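Local coordinates for ABC transporter, substrate binding protein (Polyamine) (Agrobacterium tumefaciens, PDB 4EUO) that binds gamma-aminobutyric acid selectively as the periplasmic substrate-binding protein of an ABC transporter, probably delivering it for import, at residues E144-A149 / D163-K168. Residues are numbered along the deposited sequence; the frame is centred on the assembly and turned at random.
Sequences EAALLA and DRAFKK. With SO4 (sulfate ion), chain F.
Leu-147 and Ala-165 meet where segments 144-149 and 163-168 come nearest, their CA atoms 5.3 Å apart. The axes of these segments approach to 8.4 Å and cross at 80°, so few residues can touch, and small ones suit the crossing. Leu-147 CG lies 3.9 Å from Ala-165 CB, while its CD2 branch reaches the backbone N of Ala-165 (3.8 Å) and the CB, CG and CD methylenes of Arg-164. Alanine suits position 165 because a lone methyl leaves the leucine branch access to the helix backbone. Ala-146 serves likewise from the other helix: its CB points at the partner and comes to 3.8 Å from Ala-165 O.

Two long side chains flank this apolar centre with their methylenes. Lys-168 has CG anti to the backbone N (chi1 -177°), which brings CG to 3.4 Å from Ala-146 O; the chain then bends at chi2 (58°) and runs past Ala-149, whose CB is 3.9 Å from Lys-168 CE. Arg-164 is extended from CG to NE, and its guanidinium forms a salt bridge through NE with Asp-150, just past the end of helix 142-149, tying the helices together beside the apolar contact.

Further out, Phe-123 packs on Ala-146 and Ala-149, Leu-157 on Leu-147. Phe-166, whose CB leaves the backbone away from 144-149, stacks with Trp-311, and at the N-terminal end of helix 162-170 a sulfate, probably from the crystallisation liquor, accepts hydrogen bonds from Asp-163 N (3.0 Å), Leu-162 N and Arg-307.

Between the segments themselves the contact is therefore van der Waals in character: the carbon chains of Lys-168 and Arg-164 join the alanines and Leu-147 in packing together the two helices of the crossover between parallel neighbouring strands 132-135 and 176-179.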
# COMPACT_ATOMS: atom_id res chain seq x y z
N GLU A 144 3.44 -13.88 2.56
CA GLU A 144 4.68 -13.73 3.31
C GLU A 144 4.42 -13.82 4.82
O GLU A 144 5.17 -14.51 5.52
CB GLU A 144 5.35 -12.39 2.98
CG GLU A 144 5.95 -12.27 1.57
CD GLU A 144 5.02 -11.90 0.44
OE1 GLU A 144 3.78 -11.87 0.62
OE2 GLU A 144 5.56 -11.60 -0.65
N ALA A 145 3.36 -13.19 5.32
CA ALA A 145 3.07 -13.27 6.75
C ALA A 145 2.80 -14.72 7.16
O ALA A 145 3.28 -15.14 8.23
CB ALA A 145 1.89 -12.38 7.09
N ALA A 146 2.05 -15.49 6.35
CA ALA A 146 1.78 -16.90 6.67
C ALA A 146 3.11 -17.69 6.71
O ALA A 146 3.31 -18.51 7.62
CB ALA A 146 0.87 -17.48 5.60
N LEU A 147 4.02 -17.43 5.78
CA LEU A 147 5.28 -18.14 5.74
C LEU A 147 6.13 -17.77 6.94
O LEU A 147 6.73 -18.67 7.56
CB LEU A 147 6.00 -17.85 4.41
CG LEU A 147 5.35 -18.51 3.20
CD1 LEU A 147 5.78 -17.84 1.91
CD2 LEU A 147 5.61 -20.03 3.16
N LEU A 148 6.17 -16.48 7.31
CA LEU A 148 6.91 -16.05 8.50
C LEU A 148 6.32 -16.67 9.74
O LEU A 148 7.08 -17.13 10.61
CB LEU A 148 6.90 -14.54 8.64
CG LEU A 148 7.62 -13.77 7.53
CD1 LEU A 148 7.17 -12.31 7.50
CD2 LEU A 148 9.14 -13.88 7.65
N ALA A 149 4.99 -16.73 9.84
CA ALA A 149 4.31 -17.34 10.99
C ALA A 149 4.65 -18.82 11.06
O ALA A 149 4.65 -19.39 12.17
CB ALA A 149 2.82 -17.16 10.85
N ASP A 163 2.22 -23.50 -1.61
CA ASP A 163 1.54 -24.61 -0.95
C ASP A 163 1.71 -24.52 0.53
O ASP A 163 0.74 -24.70 1.27
CB ASP A 163 2.09 -25.94 -1.49
CG ASP A 163 1.56 -26.35 -2.85
OD1 ASP A 163 0.59 -25.72 -3.33
OD2 ASP A 163 2.12 -27.31 -3.43
N ARG A 164 2.92 -24.17 0.98
CA ARG A 164 3.17 -24.07 2.41
C ARG A 164 2.36 -22.89 3.00
O ARG A 164 1.78 -23.01 4.08
CB ARG A 164 4.66 -23.88 2.65
CG ARG A 164 5.05 -23.74 4.09
CD ARG A 164 6.55 -23.67 4.22
NE ARG A 164 6.95 -23.51 5.61
CZ ARG A 164 8.21 -23.60 6.05
NH1 ARG A 164 9.20 -23.82 5.18
NH2 ARG A 164 8.48 -23.48 7.34
N ALA A 165 2.34 -21.74 2.30
CA ALA A 165 1.59 -20.59 2.77
C ALA A 165 0.11 -20.91 2.87
O ALA A 165 -0.52 -20.56 3.88
CB ALA A 165 1.80 -19.41 1.84
N PHE A 166 -0.46 -21.58 1.86
CA PHE A 166 -1.88 -21.90 1.88
C PHE A 166 -2.21 -22.92 2.98
O PHE A 166 -3.25 -22.79 3.63
CB PHE A 166 -2.32 -22.41 0.50
CG PHE A 166 -2.26 -21.40 -0.62
CD1 PHE A 166 -2.66 -20.08 -0.42
CD2 PHE A 166 -1.85 -21.77 -1.89
CE1 PHE A 166 -2.60 -19.14 -1.48
CE2 PHE A 166 -1.82 -20.84 -2.95
CZ PHE A 166 -2.16 -19.53 -2.72
N LYS A 167 -1.30 -23.89 3.22
CA LYS A 167 -1.54 -24.83 4.33
C LYS A 167 -1.56 -24.09 5.67
O LYS A 167 -2.40 -24.39 6.52
CB LYS A 167 -0.47 -25.93 4.36
CG LYS A 167 -0.69 -26.95 3.26
CD LYS A 167 0.35 -28.07 3.26
CE LYS A 167 0.05 -29.12 2.22
NZ LYS A 167 1.13 -30.15 2.15
N LYS A 168 -0.67 -23.10 5.85
CA LYS A 168 -0.65 -22.33 7.08
C LYS A 168 -1.92 -21.46 7.19
O LYS A 168 -2.54 -21.38 8.25
CB LYS A 168 0.62 -21.45 7.14
CG LYS A 168 0.77 -20.65 8.46
CD LYS A 168 0.80 -21.53 9.73
CE LYS A 168 1.30 -20.71 10.86
NZ LYS A 168 1.23 -21.46 12.15
S SO4 F . 4.58 -23.84 -5.03
O1 SO4 F . 4.12 -23.73 -6.39
O2 SO4 F . 5.66 -24.86 -4.96
O3 SO4 F . 5.10 -22.56 -4.55
O4 SO4 F . 3.43 -24.23 -4.24